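Local coordinates for Sys-1 protein (Caenorhabditis elegans, PDB 3C2G) that acts as a beta-catenin in worm Wnt asymmetry signalling, binding the TCF factor POP-1 directly and activating or repressing its target genes, at residues A[436-448]-A[485-498]. Residues are numbered along the deposited sequence; the frame is centred on the assembly and turned at random.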
ATOM      1  N   GLU A 436     -24.809  19.805 -10.103  1.00 34.61           N
ATOM      2  CA  GLU A 436     -26.149  19.462  -9.612  1.00 34.95           C
ATOM      3  C   GLU A 436     -26.209  19.693  -8.108  1.00 35.99           C
ATOM      4  O   GLU A 436     -25.200  19.546  -7.426  1.00 36.23           O
ATOM      5  CB  GLU A 436     -26.511  18.019  -9.941  1.00 34.82           C
ATOM      6  CG  GLU A 436     -26.941  17.784 -11.388  1.00 35.11           C
ATOM      7  CD  GLU A 436     -27.261  16.324 -11.678  0.50 35.52           C
ATOM      8  OE1 GLU A 436     -27.081  15.472 -10.777  0.50 36.40           O
ATOM      9  OE2 GLU A 436     -27.696  16.026 -12.810  0.50 36.15           O
ATOM     10  N   ILE A 437     -27.382  20.044  -7.583  1.00 37.41           N
ATOM     11  CA  ILE A 437     -27.464  20.520  -6.192  1.00 38.59           C
ATOM     12  C   ILE A 437     -27.136  19.473  -5.135  1.00 38.61           C
ATOM     13  O   ILE A 437     -26.611  19.808  -4.079  1.00 38.41           O
ATOM     14  CB  ILE A 437     -28.814  21.184  -5.840  1.00 38.90           C
ATOM     15  CG1 ILE A 437     -29.979  20.249  -6.140  1.00 41.60           C
ATOM     16  CG2 ILE A 437     -28.958  22.506  -6.557  1.00 40.20           C
ATOM     17  CD1 ILE A 437     -31.179  20.544  -5.297  1.00 47.89           C
ATOM     18  N   ASP A 438     -27.441  18.214  -5.417  1.00 38.99           N
ATOM     19  CA  ASP A 438     -27.194  17.165  -4.444  1.00 39.46           C
ATOM     20  C   ASP A 438     -25.706  16.973  -4.140  1.00 37.74           C
ATOM     21  O   ASP A 438     -25.334  16.884  -2.977  1.00 37.36           O
ATOM     22  CB  ASP A 438     -27.842  15.851  -4.879  1.00 41.47           C
ATOM     23  CG  ASP A 438     -28.037  14.873  -3.718  1.00 48.03           C
ATOM     24  OD1 ASP A 438     -27.890  15.265  -2.527  1.00 52.60           O
ATOM     25  OD2 ASP A 438     -28.344  13.693  -4.005  1.00 54.43           O
ATOM     26  N   ILE A 439     -24.859  16.927  -5.166  1.00 36.35           N
ATOM     27  CA  ILE A 439     -23.438  16.749  -4.931  1.00 35.25           C
ATOM     28  C   ILE A 439     -22.763  18.015  -4.379  1.00 35.62           C
ATOM     29  O   ILE A 439     -21.833  17.930  -3.556  1.00 35.39           O
ATOM     30  CB  ILE A 439     -22.689  16.164  -6.157  1.00 35.56           C
ATOM     31  CG1 ILE A 439     -21.402  15.456  -5.698  1.00 33.79           C
ATOM     32  CG2 ILE A 439     -22.413  17.239  -7.205  1.00 35.13           C
ATOM     33  CD1 ILE A 439     -20.795  14.558  -6.723  1.00 33.38           C
ATOM     34  N   LEU A 440     -23.243  19.183  -4.796  1.00 35.63           N
ATOM     35  CA  LEU A 440     -22.772  20.438  -4.203  1.00 35.49           C
ATOM     36  C   LEU A 440     -23.027  20.451  -2.703  1.00 35.39           C
ATOM     37  O   LEU A 440     -22.152  20.827  -1.932  1.00 35.52           O
ATOM     38  CB  LEU A 440     -23.427  21.660  -4.855  1.00 34.71           C
ATOM     39  CG  LEU A 440     -22.887  22.112  -6.217  1.00 36.90           C
ATOM     40  CD1 LEU A 440     -23.627  23.355  -6.674  1.00 38.11           C
ATOM     41  CD2 LEU A 440     -21.388  22.377  -6.213  1.00 36.28           C
ATOM     42  N   LYS A 441     -24.225  20.047  -2.296  1.00 35.34           N
ATOM     43  CA  LYS A 441     -24.565  20.018  -0.887  1.00 36.87           C
ATOM     44  C   LYS A 441     -23.618  19.099  -0.122  1.00 37.27           C
ATOM     45  O   LYS A 441     -23.088  19.490   0.912  1.00 38.15           O
ATOM     46  CB  LYS A 441     -26.018  19.596  -0.672  1.00 37.03           C
ATOM     47  CG  LYS A 441     -27.035  20.713  -0.838  1.00 39.09           C
ATOM     48  CD  LYS A 441     -28.451  20.175  -0.631  1.00 44.39           C
ATOM     49  CE  LYS A 441     -29.506  21.132  -1.168  1.00 48.75           C
ATOM     50  NZ  LYS A 441     -30.746  21.156  -0.314  1.00 51.22           N
ATOM     51  N   LYS A 442     -23.388  17.897  -0.656  1.00 37.10           N
ATOM     52  CA  LYS A 442     -22.515  16.915  -0.035  1.00 37.46           C
ATOM     53  C   LYS A 442     -21.064  17.389   0.026  1.00 36.90           C
ATOM     54  O   LYS A 442     -20.381  17.198   1.044  1.00 36.17           O
ATOM     55  CB  LYS A 442     -22.626  15.570  -0.755  1.00 37.38           C
ATOM     56  CG  LYS A 442     -23.985  14.929  -0.548  1.00 39.77           C
ATOM     57  CD  LYS A 442     -24.129  13.564  -1.212  1.00 40.06           C
ATOM     58  CE  LYS A 442     -25.295  12.816  -0.561  1.00 44.61           C
ATOM     59  NZ  LYS A 442     -25.358  11.393  -0.972  1.00 48.73           N
ATOM     60  N   LEU A 443     -20.609  18.027  -1.050  1.00 36.34           N
ATOM     61  CA  LEU A 443     -19.252  18.535  -1.098  1.00 36.85           C
ATOM     62  C   LEU A 443     -19.055  19.688  -0.147  1.00 38.46           C
ATOM     63  O   LEU A 443     -18.005  19.792   0.489  1.00 38.72           O
ATOM     64  CB  LEU A 443     -18.834  18.930  -2.515  1.00 35.97           C
ATOM     65  CG  LEU A 443     -18.590  17.785  -3.501  1.00 35.17           C
ATOM     66  CD1 LEU A 443     -17.961  18.313  -4.765  1.00 36.00           C
ATOM     67  CD2 LEU A 443     -17.734  16.665  -2.900  1.00 33.02           C
HETATM   68  N   MSE A 444     -20.054  20.550  -0.024  1.00 40.74           N
HETATM   69  CA  MSE A 444     -19.903  21.676   0.887  1.00 44.45           C
HETATM   70  C   MSE A 444     -20.030  21.234   2.331  1.00 41.69           C
HETATM   71  O   MSE A 444     -19.454  21.841   3.215  1.00 41.81           O
HETATM   72  CB  MSE A 444     -20.771  22.903   0.519  1.00 43.48           C
HETATM   73  CG  MSE A 444     -22.278  22.711   0.493  1.00 48.95           C
HETATM   74 SE   MSE A 444     -23.274  24.310  -0.187  1.00 54.91          SE
HETATM   75  CE  MSE A 444     -22.354  24.598  -1.886  1.00 54.12           C
ATOM     76  N   SER A 445     -20.744  20.144   2.572  1.00 40.99           N
ATOM     77  CA  SER A 445     -20.826  19.633   3.935  1.00 40.60           C
ATOM     78  C   SER A 445     -19.543  18.922   4.429  1.00 39.20           C
ATOM     79  O   SER A 445     -19.250  18.980   5.610  1.00 39.62           O
ATOM     80  CB  SER A 445     -22.099  18.806   4.153  1.00 40.51           C
ATOM     81  OG  SER A 445     -21.928  17.465   3.738  1.00 45.81           O
ATOM     82  N   CYS A 446     -18.771  18.293   3.540  1.00 38.06           N
ATOM     83  CA  CYS A 446     -17.424  17.790   3.892  1.00 38.34           C
ATOM     84  C   CYS A 446     -16.490  18.910   4.325  1.00 38.29           C
ATOM     85  O   CYS A 446     -15.516  18.698   5.068  1.00 38.78           O
ATOM     86  CB  CYS A 446     -16.746  17.119   2.703  1.00 37.71           C
ATOM     87  SG  CYS A 446     -17.526  15.661   2.053  1.00 40.00           S
ATOM     88  N   LEU A 447     -16.777  20.095   3.816  1.00 37.47           N
ATOM     89  CA  LEU A 447     -15.918  21.243   3.961  1.00 37.01           C
ATOM     90  C   LEU A 447     -16.079  21.818   5.349  1.00 37.20           C
ATOM     91  O   LEU A 447     -15.139  22.404   5.898  1.00 37.20           O
ATOM     92  CB  LEU A 447     -16.336  22.276   2.921  1.00 36.73           C
ATOM     93  CG  LEU A 447     -15.317  23.035   2.091  1.00 36.64           C
ATOM     94  CD1 LEU A 447     -14.114  22.184   1.686  1.00 35.07           C
ATOM     95  CD2 LEU A 447     -16.031  23.586   0.879  1.00 35.34           C
ATOM     96  N   SER A 448     -17.266  21.630   5.925  1.00 37.59           N
ATOM     97  CA  SER A 448     -17.625  22.293   7.182  1.00 38.54           C
ATOM     98  C   SER A 448     -18.114  21.396   8.335  1.00 39.55           C
ATOM     99  O   SER A 448     -18.406  21.908   9.409  1.00 39.14           O
ATOM    100  CB  SER A 448     -18.672  23.373   6.908  1.00 37.40           C
ATOM    101  OG  SER A 448     -19.947  22.784   6.714  1.00 37.43           O
ATOM    102  N   VAL A 485     -27.214  27.523  -3.800  1.00 45.46           N
ATOM    103  CA  VAL A 485     -27.376  26.259  -3.099  1.00 45.63           C
ATOM    104  C   VAL A 485     -27.068  26.444  -1.612  1.00 46.01           C
ATOM    105  O   VAL A 485     -25.991  26.916  -1.238  1.00 44.62           O
ATOM    106  CB  VAL A 485     -26.503  25.142  -3.714  1.00 45.98           C
ATOM    107  CG1 VAL A 485     -26.827  23.797  -3.086  1.00 43.95           C
ATOM    108  CG2 VAL A 485     -26.706  25.087  -5.225  1.00 46.53           C
ATOM    109  N   ILE A 486     -28.043  26.073  -0.788  1.00 46.83           N
ATOM    110  CA  ILE A 486     -27.988  26.233   0.655  1.00 48.47           C
ATOM    111  C   ILE A 486     -28.127  24.847   1.271  1.00 48.67           C
ATOM    112  O   ILE A 486     -29.007  24.086   0.881  1.00 49.54           O
ATOM    113  CB  ILE A 486     -29.167  27.126   1.130  1.00 49.03           C
ATOM    114  CG1 ILE A 486     -29.220  28.447   0.346  1.00 51.57           C
ATOM    115  CG2 ILE A 486     -29.137  27.359   2.634  1.00 49.21           C
ATOM    116  CD1 ILE A 486     -28.038  29.385   0.563  1.00 52.73           C
ATOM    117  N   ASP A 487     -27.270  24.500   2.221  1.00 48.92           N
ATOM    118  CA  ASP A 487     -27.373  23.178   2.844  1.00 49.77           C
ATOM    119  C   ASP A 487     -28.413  23.163   3.968  1.00 50.76           C
ATOM    120  O   ASP A 487     -28.658  24.184   4.611  1.00 51.02           O
ATOM    121  CB  ASP A 487     -26.020  22.706   3.368  1.00 48.74           C
ATOM    122  CG  ASP A 487     -25.634  23.388   4.655  1.00 47.95           C
ATOM    123  OD1 ASP A 487     -25.512  24.632   4.648  1.00 44.74           O
ATOM    124  OD2 ASP A 487     -25.464  22.678   5.676  1.00 49.46           O
ATOM    125  N   GLU A 488     -29.003  21.992   4.198  1.00 52.13           N
ATOM    126  CA  GLU A 488     -30.016  21.792   5.243  1.00 53.69           C
ATOM    127  C   GLU A 488     -29.462  21.974   6.658  1.00 54.51           C
ATOM    128  O   GLU A 488     -30.146  22.508   7.530  1.00 55.20           O
ATOM    129  CB  GLU A 488     -30.657  20.399   5.114  1.00 53.65           C
ATOM    130  N   ASN A 489     -28.221  21.544   6.875  1.00 55.07           N
ATOM    131  CA  ASN A 489     -27.631  21.533   8.213  1.00 55.79           C
ATOM    132  C   ASN A 489     -27.243  22.914   8.770  1.00 55.01           C
ATOM    133  O   ASN A 489     -27.630  23.259   9.881  1.00 54.88           O
ATOM    134  CB  ASN A 489     -26.448  20.548   8.257  1.00 56.83           C
ATOM    135  CG  ASN A 489     -25.880  20.356   9.666  1.00 59.64           C
ATOM    136  OD1 ASN A 489     -25.283  21.270  10.243  1.00 61.51           O
ATOM    137  ND2 ASN A 489     -26.043  19.150  10.212  1.00 62.33           N
ATOM    138  N   ARG A 490     -26.486  23.697   8.004  1.00 54.65           N
ATOM    139  CA  ARG A 490     -25.978  24.991   8.485  1.00 53.77           C
ATOM    140  C   ARG A 490     -26.692  26.219   7.916  1.00 53.28           C
ATOM    141  O   ARG A 490     -26.434  27.339   8.364  1.00 53.10           O
ATOM    142  CB  ARG A 490     -24.483  25.118   8.199  1.00 53.89           C
ATOM    143  CG  ARG A 490     -23.583  24.254   9.063  1.00 55.40           C
ATOM    144  CD  ARG A 490     -22.166  24.282   8.526  1.00 56.45           C
ATOM    145  NE  ARG A 490     -21.565  25.611   8.650  1.00 56.52           N
ATOM    146  CZ  ARG A 490     -20.785  25.973   9.664  1.00 57.93           C
ATOM    147  NH1 ARG A 490     -20.510  25.099  10.629  1.00 56.31           N
ATOM    148  NH2 ARG A 490     -20.278  27.204   9.716  1.00 58.22           N
ATOM    149  N   LYS A 491     -27.569  26.024   6.933  1.00 52.87           N
ATOM    150  CA  LYS A 491     -28.272  27.148   6.291  1.00 53.22           C
ATOM    151  C   LYS A 491     -27.307  28.137   5.625  1.00 51.93           C
ATOM    152  O   LYS A 491     -27.591  29.333   5.554  1.00 51.99           O
ATOM    153  CB  LYS A 491     -29.144  27.911   7.308  1.00 54.23           C
ATOM    154  CG  LYS A 491     -30.542  27.355   7.525  1.00 57.66           C
ATOM    155  CD  LYS A 491     -30.589  26.319   8.636  1.00 62.03           C
ATOM    156  CE  LYS A 491     -31.953  25.629   8.683  1.00 64.96           C
ATOM    157  NZ  LYS A 491     -32.357  25.102   7.338  1.00 66.27           N
ATOM    158  N   GLU A 492     -26.166  27.637   5.160  1.00 50.52           N
ATOM    159  CA  GLU A 492     -25.139  28.478   4.548  1.00 49.08           C
ATOM    160  C   GLU A 492     -24.933  28.079   3.108  1.00 46.51           C
ATOM    161  O   GLU A 492     -25.169  26.933   2.738  1.00 45.78           O
ATOM    162  CB  GLU A 492     -23.816  28.366   5.313  1.00 48.68           C
ATOM    163  CG  GLU A 492     -23.712  29.308   6.491  1.00 50.06           C
ATOM    164  CD  GLU A 492     -22.549  28.995   7.423  1.00 52.08           C
ATOM    165  OE1 GLU A 492     -21.620  28.250   7.027  1.00 55.87           O
ATOM    166  OE2 GLU A 492     -22.567  29.497   8.574  1.00 57.01           O
ATOM    167  N   ASN A 493     -24.512  29.037   2.291  1.00 44.65           N
ATOM    168  CA  ASN A 493     -24.096  28.727   0.935  1.00 42.76           C
ATOM    169  C   ASN A 493     -22.582  28.510   0.860  1.00 41.37           C
ATOM    170  O   ASN A 493     -21.879  28.618   1.869  1.00 40.32           O
ATOM    171  CB  ASN A 493     -24.586  29.799  -0.047  1.00 42.87           C
ATOM    172  CG  ASN A 493     -23.724  31.047  -0.053  1.00 44.04           C
ATOM    173  OD1 ASN A 493     -23.048  31.381   0.928  1.00 43.73           O
ATOM    174  ND2 ASN A 493     -23.746  31.749  -1.174  1.00 45.89           N
ATOM    175  N   LEU A 494     -22.090  28.215  -0.339  1.00 40.33           N
ATOM    176  CA  LEU A 494     -20.690  27.864  -0.546  1.00 39.76           C
ATOM    177  C   LEU A 494     -19.717  28.767   0.207  1.00 39.25           C
ATOM    178  O   LEU A 494     -18.787  28.268   0.845  1.00 39.14           O
ATOM    179  CB  LEU A 494     -20.351  27.809  -2.043  1.00 39.60           C
ATOM    180  CG  LEU A 494     -18.975  27.238  -2.414  1.00 41.77           C
ATOM    181  CD1 LEU A 494     -18.757  25.817  -1.855  1.00 42.00           C
ATOM    182  CD2 LEU A 494     -18.749  27.263  -3.924  1.00 39.98           C
ATOM    183  N   ILE A 495     -19.936  30.082   0.156  1.00 38.46           N
ATOM    184  CA  ILE A 495     -19.044  31.021   0.852  1.00 37.76           C
ATOM    185  C   ILE A 495     -18.932  30.684   2.345  1.00 36.68           C
ATOM    186  O   ILE A 495     -17.834  30.635   2.886  1.00 37.20           O
ATOM    187  CB  ILE A 495     -19.462  32.523   0.705  1.00 37.66           C
ATOM    188  CG1 ILE A 495     -19.874  32.894  -0.727  1.00 38.23           C
ATOM    189  CG2 ILE A 495     -18.347  33.430   1.193  1.00 37.36           C
ATOM    190  CD1 ILE A 495     -18.845  32.579  -1.791  1.00 38.49           C
ATOM    191  N   GLY A 496     -20.072  30.463   2.993  1.00 35.75           N
ATOM    192  CA  GLY A 496     -20.118  30.096   4.413  1.00 34.70           C
ATOM    193  C   GLY A 496     -19.317  28.837   4.709  1.00 34.35           C
ATOM    194  O   GLY A 496     -18.571  28.779   5.692  1.00 35.23           O
ATOM    195  N   HIS A 497     -19.460  27.840   3.845  1.00 32.79           N
ATOM    196  CA  HIS A 497     -18.693  26.606   3.960  1.00 32.41           C
ATOM    197  C   HIS A 497     -17.189  26.762   3.695  1.00 31.68           C
ATOM    198  O   HIS A 497     -16.386  26.167   4.412  1.00 32.26           O
ATOM    199  CB  HIS A 497     -19.319  25.498   3.108  1.00 31.49           C
ATOM    200  CG  HIS A 497     -20.709  25.149   3.534  1.00 32.66           C
ATOM    201  ND1 HIS A 497     -20.972  24.316   4.599  1.00 31.13           N
ATOM    202  CD2 HIS A 497     -21.916  25.552   3.066  1.00 33.56           C
ATOM    203  CE1 HIS A 497     -22.279  24.202   4.755  1.00 30.92           C
ATOM    204  NE2 HIS A 497     -22.874  24.939   3.835  1.00 31.69           N
ATOM    205  N   ILE A 498     -16.808  27.557   2.696  1.00 30.86           N
ATOM    206  CA  ILE A 498     -15.395  27.838   2.453  1.00 30.84           C
ATOM    207  C   ILE A 498     -14.815  28.458   3.720  1.00 32.39           C
ATOM    208  O   ILE A 498     -13.729  28.073   4.172  1.00 32.30           O
ATOM    209  CB  ILE A 498     -15.153  28.862   1.300  1.00 30.44           C
ATOM    210  CG1 ILE A 498     -15.860  28.493  -0.017  1.00 31.31           C
ATOM    211  CG2 ILE A 498     -13.681  29.136   1.103  1.00 27.61           C
ATOM    212  CD1 ILE A 498     -15.474  27.216  -0.627  1.00 35.63           C
TER
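One face of the His497 ring carries the CB of selenomethionine Met444, 3.6 Å above the plane and offset toward the rim. At the ring edge, in plane, sit Ser448 OG, hydrogen-bonded to ND1 of His497 at 2.8 Å, and Asp487 OD1, which takes a weak bond from His497 NE2. Asp487 also ties its own loop: OD1 accepts from Glu492 N as well, and OD2 from Arg490 N (2.7 Å), an Asx motif. The Arg490 guanidinium has Ser448 CB over one face and Glu492 OE1 at its edge, gripped side-on by NE and NH2; Arg490 CD lies 3.2 Å from Ser448 OG. With an alanine in place of Arg490, the Glu492 carboxylate would probably lose its charged mate and the Ser448 CB the flat group it lies against. Met444, bent at its last torsion (chi3 53°), delivers CE to Leu494 CB at 3.8 Å. At the start of helix 437-448, Val485 CG2 touches both Ile437 CG2 and Leu440 CD1; near its other end Leu447 CD2 meets Ile498 CD1 at 4.0 Å. The axes of helix 437-448 and of residues 494-498, which begin helix 494-507, come within 8.8 Å, their directions 28° apart, with helix 457-472 packing against both through Ile464 and Leu465: the layered helix stacking of an armadillo superhelix, here in its C-terminal part.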